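Side-chain contacts in colicin-D (Escherichia coli, PDB 5ZNM), which kills Escherichia coli and close relatives as a toxin that inhibits protein synthesis, this chain holding its central domain and its C-terminal tRNase domain: residues A[51-55]-A[56-60]; A[67-71]-A[72-76]; A[128-132]-A[133-137]; A[288-292]-A[293-297]. All coordinates share one frame; numbering follows the deposited sequence.

Contact 1 of 4, residues A[51-55]-A[56-60]; sequences NNTAS and SVQLA
This is a local, buried contact in which the side chain of Q58 reaches back across a type II beta turn, T53 to S56, that leads into strand 56-61 of the five-stranded antiparallel sheet. The Q58 amide lies against the backbone of N51 and bonds both of its polar groups. Q58 OE1 accepts from N51 N at 2.9 Å, the donor lying in the carbonyl plane on a lone pair. Q58 NE2 donates to N51 O at 2.8 Å in an almost straight bond (170°). CG stands anti to the carbonyl carbon of Q58 (chi1 -69°) and the chain runs extended beyond it, which carries the amide across to N51. The second N-H of Q58 NE2 goes to S56 OG at 2.9 Å, so two acceptors, each close to the amide plane, fix the rotation of the group. The backbone of N51 is thus clamped at N and O, and its own OD1 turns elsewhere, to T232. R266 adds a weak bond to N51 O and a firmer one to S56 O. Inside the turn, S56 OG relays the network by donating to T53 O at 2.7 Å.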
# COMPACT_ATOMS: atom_id res chain seq x y z
N ASN A 51 -8.43 2.92 -10.96
CA ASN A 51 -7.50 4.03 -10.82
C ASN A 51 -6.19 3.67 -11.50
O ASN A 51 -5.75 2.52 -11.44
CB ASN A 51 -7.27 4.38 -9.35
CG ASN A 51 -8.47 5.02 -8.71
OD1 ASN A 51 -9.31 5.61 -9.40
ND2 ASN A 51 -8.57 4.91 -7.38
N ASN A 52 -5.55 4.65 -12.15
CA ASN A 52 -4.24 4.39 -12.75
C ASN A 52 -3.09 4.64 -11.76
O ASN A 52 -2.03 5.11 -12.15
CB ASN A 52 -4.06 5.20 -14.03
CG ASN A 52 -4.70 4.53 -15.25
OD1 ASN A 52 -4.63 5.04 -16.37
ND2 ASN A 52 -5.33 3.39 -15.03
N THR A 53 -3.30 4.33 -10.49
CA THR A 53 -2.23 4.23 -9.51
C THR A 53 -1.28 3.10 -9.88
O THR A 53 -1.67 1.93 -9.89
CB THR A 53 -2.84 3.97 -8.14
OG1 THR A 53 -3.93 4.89 -7.94
CG2 THR A 53 -1.80 4.14 -7.03
N ALA A 54 -0.02 3.42 -10.18
CA ALA A 54 0.85 2.41 -10.76
C ALA A 54 1.20 1.33 -9.74
O ALA A 54 1.38 1.61 -8.55
CB ALA A 54 2.12 3.05 -11.30
N SER A 55 1.32 0.09 -10.23
CA SER A 55 1.78 -1.04 -9.42
C SER A 55 0.86 -1.31 -8.23
O SER A 55 1.32 -1.72 -7.17
CB SER A 55 3.22 -0.83 -8.94
OG SER A 55 4.11 -0.78 -10.04
N SER A 56 -0.43 -1.08 -8.39
CA SER A 56 -1.35 -1.19 -7.27
C SER A 56 -2.27 -2.39 -7.45
O SER A 56 -2.50 -2.88 -8.55
CB SER A 56 -2.18 0.10 -7.12
OG SER A 56 -3.02 0.31 -8.26
N VAL A 57 -2.77 -2.89 -6.32
CA VAL A 57 -3.87 -3.85 -6.29
C VAL A 57 -5.12 -3.09 -5.89
O VAL A 57 -5.09 -2.27 -4.97
CB VAL A 57 -3.57 -5.00 -5.30
CG1 VAL A 57 -4.77 -5.97 -5.23
CG2 VAL A 57 -2.29 -5.72 -5.68
N GLN A 58 -6.23 -3.36 -6.58
CA GLN A 58 -7.44 -2.61 -6.31
C GLN A 58 -8.64 -3.54 -6.25
O GLN A 58 -8.71 -4.54 -6.97
CB GLN A 58 -7.70 -1.53 -7.37
CG GLN A 58 -6.68 -0.39 -7.32
CD GLN A 58 -6.82 0.56 -8.52
OE1 GLN A 58 -7.93 0.84 -8.96
NE2 GLN A 58 -5.69 1.04 -9.05
N LEU A 59 -9.59 -3.18 -5.40
CA LEU A 59 -10.88 -3.86 -5.32
C LEU A 59 -11.95 -2.80 -5.32
O LEU A 59 -11.99 -1.96 -4.42
CB LEU A 59 -10.97 -4.73 -4.07
CG LEU A 59 -12.32 -5.40 -3.80
CD1 LEU A 59 -12.69 -6.32 -4.94
CD2 LEU A 59 -12.28 -6.16 -2.48
N ALA A 60 -12.80 -2.80 -6.34
CA ALA A 60 -13.87 -1.83 -6.45
C ALA A 60 -15.20 -2.55 -6.34
O ALA A 60 -15.36 -3.67 -6.85
CB ALA A 60 -13.79 -1.04 -7.77

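Contact 2 of 4, residues A[67-71]-A[72-76]; sequences WTAAG and DIAGN
G71 O accepts from A74 N at 2.8 Å, the polar bond that closes the chain on itself where strand 65-71 ends, although A74 is poorly ordered and its nitrogen is less surely placed than the rest. The bond is bent (148°) and closes a type I beta turn from G71 to A74, with D72 and I73 at its corners. G71 enters it at a positive phi of 100°, a backbone shape that suits glycine. From the turn two apolar groups fold back over the strand. I73 CG2 rests 3.4 Å from A70 O; the branch is placed there because CG1 is anti to the backbone N (chi1 -156°), which leaves CG2 between N and the carbonyl carbon and sends the longer arm away from the strand. A74 CB lies 4.4 Å from A69 CB, a loose contact given the disorder of A74. The D72 carboxylate leaves the turn: OD2 accepts from T68 N of the second subunit. Strand 65-71 is an outermost strand of the five-stranded antiparallel sheet within this chain, and A70 pairs with an antiparallel strand of the second subunit, so the sheet continues across the interface, where I73 also packs on I73 of that subunit.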
# COMPACT_ATOMS: atom_id res chain seq x y z
N TRP A 67 -10.89 0.24 -3.04
CA TRP A 67 -9.81 -0.07 -2.10
C TRP A 67 -8.52 -0.26 -2.88
O TRP A 67 -8.51 -0.96 -3.90
CB TRP A 67 -10.16 -1.34 -1.33
CG TRP A 67 -9.13 -1.83 -0.33
CD1 TRP A 67 -9.05 -1.50 0.98
CD2 TRP A 67 -8.09 -2.77 -0.58
NE1 TRP A 67 -8.02 -2.18 1.58
CE2 TRP A 67 -7.41 -2.97 0.63
CE3 TRP A 67 -7.66 -3.47 -1.72
CZ2 TRP A 67 -6.31 -3.82 0.75
CZ3 TRP A 67 -6.58 -4.33 -1.60
CH2 TRP A 67 -5.92 -4.50 -0.37
N THR A 68 -7.43 0.35 -2.41
CA THR A 68 -6.14 0.34 -3.09
C THR A 68 -5.06 -0.20 -2.15
O THR A 68 -5.04 0.13 -0.96
CB THR A 68 -5.75 1.76 -3.56
OG1 THR A 68 -6.75 2.26 -4.46
CG2 THR A 68 -4.41 1.74 -4.26
N ALA A 69 -4.16 -1.02 -2.68
CA ALA A 69 -2.96 -1.40 -1.95
C ALA A 69 -1.77 -1.22 -2.87
O ALA A 69 -1.79 -1.69 -4.01
CB ALA A 69 -3.01 -2.84 -1.46
N ALA A 70 -0.74 -0.52 -2.39
CA ALA A 70 0.48 -0.34 -3.15
C ALA A 70 1.66 -0.41 -2.20
O ALA A 70 1.53 -0.15 -1.00
CB ALA A 70 0.47 0.99 -3.93
N GLY A 71 2.80 -0.78 -2.74
CA GLY A 71 3.99 -0.95 -1.95
C GLY A 71 4.26 -2.41 -1.63
O GLY A 71 3.61 -3.34 -2.12
N ASP A 72 5.24 -2.60 -0.77
CA ASP A 72 5.63 -3.95 -0.44
C ASP A 72 4.54 -4.62 0.39
O ASP A 72 4.24 -5.81 0.20
CB ASP A 72 6.98 -3.87 0.26
CG ASP A 72 7.85 -2.76 -0.34
OD1 ASP A 72 8.01 -2.71 -1.58
OD2 ASP A 72 8.30 -1.88 0.41
N ILE A 73 3.86 -3.81 1.20
CA ILE A 73 2.65 -4.17 1.93
C ILE A 73 1.57 -4.69 0.99
O ILE A 73 0.50 -5.11 1.43
CB ILE A 73 2.16 -2.95 2.74
CG1 ILE A 73 1.33 -3.39 3.94
CG2 ILE A 73 1.44 -1.99 1.82
CD1 ILE A 73 2.13 -4.13 4.99
N ALA A 74 1.82 -4.62 -0.31
CA ALA A 74 1.06 -5.37 -1.30
C ALA A 74 1.75 -6.69 -1.61
O ALA A 74 1.99 -7.05 -2.77
CB ALA A 74 0.84 -4.55 -2.56
N GLY A 75 2.11 -7.42 -0.55
CA GLY A 75 2.47 -8.82 -0.62
C GLY A 75 1.31 -9.74 -0.91
O GLY A 75 1.51 -10.95 -1.02
N ASN A 76 0.10 -9.18 -1.03
CA ASN A 76 -1.07 -9.88 -1.56
C ASN A 76 -0.74 -10.66 -2.82
O ASN A 76 -1.36 -11.69 -3.10
CB ASN A 76 -2.17 -8.84 -1.82
CG ASN A 76 -3.24 -9.32 -2.78
OD1 ASN A 76 -3.04 -9.33 -3.99
ND2 ASN A 76 -4.39 -9.71 -2.24

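Contact 3 of 4, residues A[128-132]-A[133-137]; sequences FSLSA and QMLAG
L130 meets two side chains of the turn that follows its strand, one with each methyl. L130 CD1 lies 3.5 Å from L135 CD1, and L130 CD2 lies 3.6 Å from M134 CE; in both pairs the side chains cross at about a right angle. The M134 methyl also reaches the neighbouring residue, with M134 CE 3.9 Å from S131 CB. Its chain makes this possible by leaving the backbone with CG between N and the carbonyl carbon (chi1 63°), running extended through chi2 and then bending at the thioether, so that CE turns back toward the strand. Nearer the backbone, M134 CG lies 3.2 Å from S131 O.

What brings M134 and L135 over L130 is the backbone, which leaves strand 126-131 of the five-stranded antiparallel sheet at S131 and winds into a short 3-10 segment, 133-135. L135 N donates to A132 O at 3.0 Å, an i to i+3 bond whose donor stands 55° out of the carbonyl plane, and A136 N donates to Q133 O at 3.3 Å in the next step. Q133 faces outward from the packing, and its amide is tied to the following loop through I142 N and V140 O. Farther out, F80 of helix 79-86 touches both L130 and L135, while V57 of the adjacent strand touches L130 and Y278 touches L135. One backbone bond, L135 N to A132 O, thus joins the two segments with methyl contacts beside it, while Q133 and A132, the latter paired with A276, tie the bend to the rest of the fold.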
# COMPACT_ATOMS: atom_id res chain seq x y z
N PHE A 128 -11.65 -6.63 -9.37
CA PHE A 128 -10.37 -6.82 -8.70
C PHE A 128 -9.26 -6.75 -9.74
O PHE A 128 -9.39 -7.32 -10.83
CB PHE A 128 -10.33 -8.18 -7.99
CG PHE A 128 -9.09 -8.40 -7.16
CD1 PHE A 128 -8.92 -7.76 -5.94
CD2 PHE A 128 -8.08 -9.24 -7.61
CE1 PHE A 128 -7.77 -7.96 -5.18
CE2 PHE A 128 -6.93 -9.44 -6.85
CZ PHE A 128 -6.77 -8.80 -5.65
N SER A 129 -8.18 -6.03 -9.43
CA SER A 129 -7.16 -5.81 -10.45
C SER A 129 -5.78 -5.76 -9.82
O SER A 129 -5.62 -5.31 -8.68
CB SER A 129 -7.41 -4.52 -11.25
OG SER A 129 -7.45 -3.41 -10.38
N LEU A 130 -4.79 -6.23 -10.58
CA LEU A 130 -3.40 -6.24 -10.13
C LEU A 130 -2.52 -6.36 -11.35
O LEU A 130 -2.99 -6.64 -12.46
CB LEU A 130 -3.11 -7.38 -9.16
CG LEU A 130 -3.67 -8.80 -9.33
CD1 LEU A 130 -3.74 -9.28 -10.74
CD2 LEU A 130 -2.85 -9.78 -8.51
N SER A 131 -1.21 -6.18 -11.14
CA SER A 131 -0.27 -6.22 -12.25
C SER A 131 -0.34 -7.56 -12.97
O SER A 131 -0.34 -8.63 -12.34
CB SER A 131 1.14 -5.95 -11.76
OG SER A 131 1.27 -4.59 -11.37
N ALA A 132 -0.41 -7.50 -14.29
CA ALA A 132 -0.56 -8.72 -15.08
C ALA A 132 0.75 -9.47 -15.22
O ALA A 132 0.74 -10.69 -15.39
CB ALA A 132 -1.11 -8.39 -16.46
N GLN A 133 1.87 -8.75 -15.17
CA GLN A 133 3.16 -9.38 -15.45
C GLN A 133 3.49 -10.43 -14.40
O GLN A 133 4.14 -11.44 -14.71
CB GLN A 133 4.25 -8.32 -15.53
CG GLN A 133 5.65 -8.83 -15.84
CD GLN A 133 5.73 -9.67 -17.11
OE1 GLN A 133 5.20 -9.30 -18.16
NE2 GLN A 133 6.42 -10.80 -17.01
N MET A 134 3.03 -10.24 -13.16
CA MET A 134 3.32 -11.23 -12.14
C MET A 134 2.50 -12.51 -12.30
O MET A 134 2.77 -13.48 -11.58
CB MET A 134 3.08 -10.65 -10.74
CG MET A 134 1.65 -10.24 -10.47
SD MET A 134 1.35 -9.96 -8.71
CE MET A 134 0.49 -8.39 -8.74
N LEU A 135 1.53 -12.54 -13.21
CA LEU A 135 0.75 -13.74 -13.47
C LEU A 135 1.05 -14.34 -14.83
O LEU A 135 0.35 -15.27 -15.26
CB LEU A 135 -0.74 -13.44 -13.37
CG LEU A 135 -1.11 -12.51 -12.22
CD1 LEU A 135 -2.60 -12.25 -12.27
CD2 LEU A 135 -0.69 -13.11 -10.88
N ALA A 136 2.06 -13.84 -15.52
CA ALA A 136 2.32 -14.25 -16.89
C ALA A 136 2.91 -15.65 -16.92
O ALA A 136 3.43 -16.16 -15.92
CB ALA A 136 3.26 -13.26 -17.58
N GLY A 137 2.85 -16.26 -18.11
CA GLY A 137 3.29 -17.62 -18.31
C GLY A 137 4.79 -17.80 -18.18
O GLY A 137 5.56 -16.86 -17.96

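Contact 4 of 4, residues A[288-292]-A[293-297]. With SO4 (sulfate ion), chain E.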
# COMPACT_ATOMS: atom_id res chain seq x y z
N GLY A 288 -24.41 -10.09 -5.11
CA GLY A 288 -24.89 -9.66 -3.82
C GLY A 288 -26.31 -10.14 -3.60
O GLY A 288 -26.55 -11.00 -2.75
N ARG A 289 -27.27 -9.63 -4.38
CA ARG A 289 -28.63 -10.14 -4.24
C ARG A 289 -28.69 -11.62 -4.60
O ARG A 289 -29.34 -12.40 -3.91
CB ARG A 289 -29.61 -9.35 -5.11
CG ARG A 289 -31.01 -10.00 -5.01
CD ARG A 289 -32.05 -9.35 -5.90
NE ARG A 289 -32.17 -7.93 -5.62
CZ ARG A 289 -32.92 -7.09 -6.33
NH1 ARG A 289 -33.62 -7.53 -7.37
NH2 ARG A 289 -32.97 -5.81 -6.01
N PHE A 290 -27.97 -12.01 -5.64
CA PHE A 290 -27.93 -13.39 -6.10
C PHE A 290 -26.53 -13.95 -5.99
O PHE A 290 -25.53 -13.23 -5.98
CB PHE A 290 -28.40 -13.50 -7.55
CG PHE A 290 -29.81 -13.05 -7.76
CD1 PHE A 290 -30.87 -13.85 -7.34
CD2 PHE A 290 -30.08 -11.83 -8.35
CE1 PHE A 290 -32.19 -13.44 -7.52
CE2 PHE A 290 -31.39 -11.41 -8.53
CZ PHE A 290 -32.45 -12.22 -8.12
N SER A 291 -26.46 -15.28 -5.92
CA SER A 291 -25.24 -16.01 -6.15
C SER A 291 -25.60 -17.23 -6.97
O SER A 291 -26.71 -17.75 -6.86
CB SER A 291 -24.55 -16.44 -4.84
OG SER A 291 -25.33 -17.42 -4.17
N ARG A 292 -24.66 -17.67 -7.78
CA ARG A 292 -24.88 -18.91 -8.52
C ARG A 292 -25.16 -20.06 -7.56
O ARG A 292 -25.98 -20.94 -7.84
CB ARG A 292 -23.67 -19.22 -9.39
CG ARG A 292 -23.97 -20.27 -10.42
CD ARG A 292 -22.78 -20.61 -11.29
NE ARG A 292 -22.94 -21.93 -11.87
CZ ARG A 292 -22.86 -22.21 -13.16
NH1 ARG A 292 -22.60 -21.26 -14.04
NH2 ARG A 292 -23.05 -23.45 -13.58
N LYS A 293 -24.47 -20.06 -6.41
CA LYS A 293 -24.66 -21.12 -5.42
C LYS A 293 -26.10 -21.16 -4.93
O LYS A 293 -26.72 -22.23 -4.89
CB LYS A 293 -23.67 -20.90 -4.26
CG LYS A 293 -23.85 -21.86 -3.11
CD LYS A 293 -22.77 -22.93 -3.10
CE LYS A 293 -22.93 -23.87 -1.91
NZ LYS A 293 -24.19 -24.68 -1.99
N GLN A 294 -26.68 -20.01 -4.59
CA GLN A 294 -28.05 -20.01 -4.09
C GLN A 294 -29.06 -20.31 -5.19
O GLN A 294 -30.04 -21.04 -4.96
CB GLN A 294 -28.37 -18.67 -3.41
CG GLN A 294 -29.67 -18.69 -2.54
CD GLN A 294 -29.51 -19.50 -1.27
OE1 GLN A 294 -28.40 -19.90 -0.92
NE2 GLN A 294 -30.62 -19.76 -0.56
N LEU A 295 -28.87 -19.75 -6.39
CA LEU A 295 -29.75 -20.08 -7.51
C LEU A 295 -29.77 -21.58 -7.77
O LEU A 295 -30.84 -22.17 -8.02
CB LEU A 295 -29.29 -19.33 -8.77
CG LEU A 295 -29.53 -17.81 -8.77
CD1 LEU A 295 -28.63 -17.12 -9.82
CD2 LEU A 295 -31.00 -17.48 -9.06
N ASP A 296 -28.61 -22.22 -7.70
CA ASP A 296 -28.53 -23.67 -7.90
C ASP A 296 -29.27 -24.41 -6.79
O ASP A 296 -30.08 -25.31 -7.05
CB ASP A 296 -27.05 -24.06 -7.95
CG ASP A 296 -26.84 -25.53 -8.17
OD1 ASP A 296 -27.04 -26.30 -7.22
OD2 ASP A 296 -26.46 -25.91 -9.29
N LYS A 297 -29.04 -24.01 -5.53
CA LYS A 297 -29.73 -24.62 -4.39
C LYS A 297 -31.24 -24.56 -4.51
O LYS A 297 -31.95 -25.47 -4.07
CB LYS A 297 -29.32 -23.92 -3.09
CG LYS A 297 -28.26 -24.63 -2.28
CD LYS A 297 -28.39 -24.26 -0.80
CE LYS A 297 -27.96 -22.83 -0.56
NZ LYS A 297 -27.81 -22.49 0.89
S SO4 E . -30.58 -22.25 2.80
O1 SO4 E . -30.35 -21.18 1.84
O2 SO4 E . -30.51 -21.66 4.14
O3 SO4 E . -31.88 -22.87 2.57
O4 SO4 E . -29.54 -23.28 2.68
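S291 and Q294 open helix 292-297 with an N-cap: S291 OG accepts from Q294 N at 3.0 Å (159°). The hydroxyl reaches the helix end because it sits between the backbone N and the carbonyl carbon of S291 (chi1 68°), turned over the first turn. S291 O accepts from L295 N at 3.0 Å in a nearly straight bond (176°), and R292 O takes the next i+4 bond, from D296 N. The helix falls in the Colicin D family region, consistent with the C-terminal tRNase domain.

Q294 and K297, one turn apart, bind a sulfate ion, probably from the crystallisation liquor, on one side of the helix. Q294 NE2 donates to sulfate O1 at 2.8 Å. K297 NZ donates to sulfate O4 at 2.6 Å. A second, weak bond runs from the same lysine to O1. K298 NZ also bonds the ion, and L366 O takes another bond from Q294 NE2, steadying the amide. R292 NH1 forms a salt bridge with D255, and D296 OD1 one with K312. R292 N is hydrogen-bonded to D286 OD1, a further carboxylate close to the start of the helix.

Beneath the polar cap lies the packing. The L295 side chain lies along the S291 carbonyl, with L295 CG 3.4 Å from S291 O, before its tip turns to the aromatic ring of F290. That ring is embedded against helix 314-329, where it meets R321, I324 and E325, while L285 lies on L295. The helix is joined to the F290 ring through L295 CD2, 4.0 Å from F290 CD1.

In the fold
Contacts 1, 2 and 3 share the five-stranded antiparallel sheet. Strand 56-61 lies between strands 65-71 and 126-131, touching both: V57 O meets A69 N at 2.8 Å and Q58 O meets S129 N at 2.9 Å, both probable hydrogen bonds. The centres of contacts 1 and 2 are about 9 Å apart, those of 1 and 3 about 12 Å. Contacts 2 and 3 meet through F128 and the poorly ordered N76. Contacts 1 and 2 reach the second subunit. Contact 4, its helix in the Colicin D family region, is about 29 Å from contact 1 between centres. Sulfate, probably from the crystallisation liquor, also lies about 5 Å from the S55 side chain and about 4 Å from that of Q133.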